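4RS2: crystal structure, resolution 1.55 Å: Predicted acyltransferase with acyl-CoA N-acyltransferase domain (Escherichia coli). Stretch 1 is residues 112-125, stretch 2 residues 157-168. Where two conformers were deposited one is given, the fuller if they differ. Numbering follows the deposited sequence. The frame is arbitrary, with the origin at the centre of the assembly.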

# COMPACT_ATOMS: atom_id res chain seq x y z
N GLY A 112 1.04 -5.12 6.90
CA GLY A 112 0.72 -3.69 6.88
C GLY A 112 -0.60 -3.42 7.58
O GLY A 112 -0.72 -2.57 8.47
N LEU A 113 -1.62 -4.14 7.15
CA LEU A 113 -2.94 -4.01 7.71
C LEU A 113 -2.97 -4.37 9.19
O LEU A 113 -3.66 -3.72 9.98
N ASP A 114 -2.23 -5.41 9.57
CA ASP A 114 -2.17 -5.83 10.98
C ASP A 114 -1.53 -4.74 11.85
O ASP A 114 -2.02 -4.45 12.94
N SER A 115 -0.45 -4.15 11.35
CA SER A 115 0.25 -3.07 12.05
C SER A 115 -0.68 -1.85 12.18
O SER A 115 -0.77 -1.20 13.26
N LEU A 116 -1.36 -1.53 11.11
CA LEU A 116 -2.25 -0.36 11.13
C LEU A 116 -3.37 -0.56 12.16
O LEU A 116 -3.71 0.37 12.90
N ASN A 117 -3.92 -1.76 12.22
CA ASN A 117 -4.95 -2.05 13.20
C ASN A 117 -4.41 -1.89 14.60
O ASN A 117 -5.08 -1.31 15.47
N GLU A 118 -3.22 -2.46 14.82
CA GLU A 118 -2.52 -2.39 16.11
C GLU A 118 -2.35 -0.96 16.57
O GLU A 118 -2.47 -0.67 17.77
N PHE A 119 -2.07 -0.07 15.63
CA PHE A 119 -1.86 1.34 15.94
C PHE A 119 -3.09 2.23 15.83
O PHE A 119 -2.97 3.45 15.84
N GLY A 120 -4.28 1.64 15.75
CA GLY A 120 -5.51 2.42 15.87
C GLY A 120 -6.20 2.92 14.60
O GLY A 120 -7.17 3.68 14.68
N TYR A 121 -5.72 2.52 13.43
CA TYR A 121 -6.35 2.91 12.18
C TYR A 121 -7.59 2.06 11.94
O TYR A 121 -7.70 0.93 12.45
N ALA A 122 -8.53 2.62 11.18
CA ALA A 122 -9.83 1.99 10.99
C ALA A 122 -10.11 1.37 9.64
O ALA A 122 -10.99 0.52 9.55
N ALA A 123 -9.44 1.85 8.59
CA ALA A 123 -9.69 1.36 7.25
C ALA A 123 -8.54 1.71 6.31
O ALA A 123 -7.83 2.69 6.52
N VAL A 124 -8.45 0.93 5.25
CA VAL A 124 -7.44 1.08 4.23
C VAL A 124 -8.10 1.08 2.87
O VAL A 124 -8.90 0.19 2.58
N VAL A 125 -7.81 2.08 2.06
CA VAL A 125 -8.30 2.08 0.67
C VAL A 125 -7.12 1.82 -0.25
O VAL A 125 -5.95 2.02 0.15
N PHE A 157 -11.32 1.19 -7.38
CA PHE A 157 -11.19 1.77 -6.04
C PHE A 157 -11.79 0.83 -5.02
O PHE A 157 -12.94 0.39 -5.17
N GLN A 158 -10.98 0.46 -4.03
CA GLN A 158 -11.36 -0.58 -3.07
C GLN A 158 -11.05 -0.22 -1.62
O GLN A 158 -10.28 0.69 -1.34
N VAL A 159 -11.68 -0.95 -0.71
CA VAL A 159 -11.54 -0.66 0.71
C VAL A 159 -11.48 -1.96 1.52
O VAL A 159 -12.10 -2.98 1.17
N HIS A 160 -10.70 -1.90 2.59
CA HIS A 160 -10.56 -2.99 3.55
C HIS A 160 -10.74 -2.39 4.94
O HIS A 160 -9.92 -1.61 5.39
N ARG A 161 -11.81 -2.76 5.63
CA ARG A 161 -12.04 -2.27 6.97
C ARG A 161 -11.04 -2.93 7.90
O ARG A 161 -10.64 -4.07 7.67
N LEU A 162 -10.69 -2.24 8.98
CA LEU A 162 -9.84 -2.82 10.02
C LEU A 162 -10.63 -3.16 11.28
O LEU A 162 -10.09 -3.78 12.20
N ALA A 163 -11.89 -2.74 11.34
CA ALA A 163 -12.81 -3.04 12.44
C ALA A 163 -14.10 -3.36 11.72
O ALA A 163 -14.34 -2.82 10.63
N ASP A 164 -14.95 -4.19 12.30
CA ASP A 164 -16.09 -4.65 11.56
C ASP A 164 -17.09 -3.57 11.16
O ASP A 164 -17.73 -3.65 10.09
N ASP A 165 -17.20 -2.56 11.99
CA ASP A 165 -18.15 -1.50 11.75
C ASP A 165 -17.51 -0.24 11.21
O ASP A 165 -18.17 0.79 11.17
N ALA A 166 -16.26 -0.31 10.77
CA ALA A 166 -15.53 0.89 10.36
C ALA A 166 -16.11 1.67 9.20
O ALA A 166 -15.93 2.88 9.12
N LEU A 167 -16.78 0.98 8.29
CA LEU A 167 -17.34 1.61 7.11
C LEU A 167 -18.78 2.09 7.30
O LEU A 167 -19.24 2.91 6.52
N ASN A 168 -19.46 1.64 8.36
CA ASN A 168 -20.88 1.98 8.55
C ASN A 168 -21.09 3.45 8.80
O ASN A 168 -20.52 4.01 9.74

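What fills the apolar centre of the contact? Leu-162, just past the end of its strand, points toward the other stretch and has more of its surface covered there than any other residue. In an m, t rotamer (chi1 -61°, chi2 -178°), it reaches into the angle between the helix and the strand that follows it. Its CD1 lies 3.9 Å from Leu-116 CB, 4.0 Å from Tyr-121 CB and 4.0 Å from Val-124 CG2, so one methyl meets the helix, the connecting loop and the strand together. Its CD2 lies 4.0 Å from CG of Leu-113, which also points toward the opposing stretch. Tyr-121 (chi1 m) meets Leu-162 through CB, while the end of its side chain leads away from the second stretch.

How does the same side of the sheet continue beyond Leu-162? Val-124 and His-160 form an antiparallel hydrogen-bonded pair whose side chains share this face, both with chi1 t. Leu-113, with chi1 m and chi2 p, sets its CD2 over one face of the imidazole, 3.6 Å from the centroid of the His-160 ring and 16° off the ring normal. This is a CH-pi contact, with Leu-113 CD2 3.5 Å from His-160 CD2.

What packs on the other face? Ala-123, Val-125, Val-159 and Arg-161 direct their side chains there. Val-125 (m) places CG1 4.0 Å from CG2 of Val-159 (p), while its CB lies 3.6 Å from CZ of Phe-157. The Phe-157 side chain starts sideways, but with chi1 t its end comes nearer to Val-125. Leu-167 behaves similarly, its m, t rotamer bringing CD2 to 4.0 Å from Ala-123 CB. Nearby, Ala-122 CB and Ala-166 CB are 4.2 Å apart; Ala-166, which closes the type I turn begun by Ala-163, points toward the first stretch.

Where do polar groups take over? Between the strands the backbone supplies them: Val-124 N donates to His-160 O at 2.9 Å, His-160 N to Val-124 O at 2.8 Å and, just outside the strands, Leu-162 N to Ala-122 O at 2.8 Å. Two side-chain hydrogen bonds lie within the second stretch. His-160 ND1 donates to Arg-161 O at 2.8 Å, and Arg-161 NH1 donates to Asp-164 O at 2.9 Å; the arginine side chain has little contact with the first stretch. At the exposed edge of the contact, Asn-117 (chi1 t) has its OD1 3.2 Å from Leu-162 O, although its amide is probably turned over in the model.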

# COMPACT_ATOMS: atom_id res chain seq x y z
CB LEU A 113 -3.97 -4.81 6.90
CG LEU A 113 -4.62 -4.02 5.72
CD1 LEU A 113 -3.60 -3.38 4.77
CD2 LEU A 113 -5.65 -4.84 4.96
CB ASP A 114 -1.39 -7.12 11.10
CG ASP A 114 -1.50 -7.74 12.46
OD1 ASP A 114 -2.63 -8.09 12.85
OD2 ASP A 114 -0.46 -7.87 13.12
CB SER A 115 1.52 -2.70 11.29
OG SER A 115 2.51 -3.71 11.47
CB LEU A 116 -2.77 -0.06 9.74
CG LEU A 116 -1.70 0.44 8.79
CD1 LEU A 116 -2.18 0.24 7.39
CD2 LEU A 116 -1.33 1.90 9.03
CB ASN A 117 -5.46 -3.47 13.01
CG ASN A 117 -6.55 -3.84 14.01
OD1 ASN A 117 -7.59 -3.20 14.06
ND2 ASN A 117 -6.31 -4.87 14.80
CB GLU A 118 -1.14 -3.07 15.98
CG GLU A 118 -0.16 -2.97 17.14
CD GLU A 118 1.21 -3.52 16.76
OE1 GLU A 118 1.41 -3.89 15.57
OE2 GLU A 118 2.10 -3.57 17.62
CB PHE A 119 -0.61 1.86 15.23
CG PHE A 119 0.66 1.18 15.70
CD1 PHE A 119 1.06 1.26 17.03
CD2 PHE A 119 1.45 0.45 14.82
CE1 PHE A 119 2.21 0.64 17.48
CE2 PHE A 119 2.61 -0.17 15.25
CZ PHE A 119 2.99 -0.09 16.58
CB TYR A 121 -5.35 2.79 11.02
CG TYR A 121 -4.31 3.85 11.14
CD1 TYR A 121 -3.26 3.71 12.02
CD2 TYR A 121 -4.42 5.03 10.43
CE1 TYR A 121 -2.32 4.73 12.17
CE2 TYR A 121 -3.50 6.05 10.57
CZ TYR A 121 -2.45 5.89 11.43
OH TYR A 121 -1.53 6.90 11.56
CB ALA A 122 -10.92 2.99 11.31
CB ALA A 123 -10.99 1.92 6.70
CB VAL A 124 -6.41 -0.06 4.27
CG1 VAL A 124 -5.35 0.20 3.20
CG2 VAL A 124 -5.77 -0.12 5.65
CB VAL A 125 -9.02 3.39 0.26
CG1 VAL A 125 -10.18 3.64 1.19
CG2 VAL A 125 -8.09 4.59 0.26
CB PHE A 157 -11.79 3.16 -5.93
CG PHE A 157 -11.46 3.87 -4.66
CD1 PHE A 157 -10.14 4.00 -4.25
CD2 PHE A 157 -12.44 4.46 -3.88
CE1 PHE A 157 -9.82 4.67 -3.11
CE2 PHE A 157 -12.10 5.15 -2.71
CZ PHE A 157 -10.78 5.24 -2.33
CB GLN A 158 -10.62 -1.88 -3.43
CG GLN A 158 -11.04 -2.47 -4.79
CD GLN A 158 -10.06 -3.46 -5.36
OE1 GLN A 158 -10.03 -4.62 -5.00
NE2 GLN A 158 -9.24 -2.98 -6.29
CB VAL A 159 -12.72 0.21 1.19
CG1 VAL A 159 -14.04 -0.53 1.05
CG2 VAL A 159 -12.47 0.72 2.60
CB HIS A 160 -9.17 -3.64 3.45
CG HIS A 160 -9.07 -4.99 4.11
ND1 HIS A 160 -9.45 -5.23 5.42
CD2 HIS A 160 -8.61 -6.18 3.64
CE1 HIS A 160 -9.26 -6.51 5.71
NE2 HIS A 160 -8.73 -7.10 4.65
CB ARG A 161 -13.45 -2.65 7.43
CG ARG A 161 -13.66 -4.11 7.74
CD ARG A 161 -15.15 -4.37 7.90
NE ARG A 161 -15.80 -4.39 6.60
CZ ARG A 161 -17.09 -4.66 6.39
NH1 ARG A 161 -17.91 -4.87 7.44
NH2 ARG A 161 -17.56 -4.69 5.14
CB LEU A 162 -8.68 -1.91 10.34
CG LEU A 162 -7.76 -1.65 9.13
CD1 LEU A 162 -6.59 -0.76 9.53
CD2 LEU A 162 -7.24 -2.99 8.60
CB ALA A 163 -12.97 -1.84 13.35
CB ASP A 164 -16.81 -5.79 12.25
CG ASP A 164 -17.36 -6.77 11.24
OD1 ASP A 164 -16.54 -7.28 10.43
OD2 ASP A 164 -18.59 -7.03 11.23
CB ASP A 165 -18.90 -1.15 13.05
CG ASP A 165 -17.99 -0.58 14.14
OD1 ASP A 165 -16.78 -0.36 13.90
OD2 ASP A 165 -18.51 -0.35 15.27
CB ALA A 166 -14.09 0.54 10.05
CB LEU A 167 -17.29 0.63 5.94
CG LEU A 167 -15.91 -0.05 5.76
CD1 LEU A 167 -15.94 -0.90 4.50
CD2 LEU A 167 -14.76 0.93 5.68
CB ASN A 168 -21.50 1.12 9.64
CG ASN A 168 -21.49 -0.37 9.29
OD1 ASN A 168 -21.56 -0.73 8.12
ND2 ASN A 168 -21.41 -1.23 10.30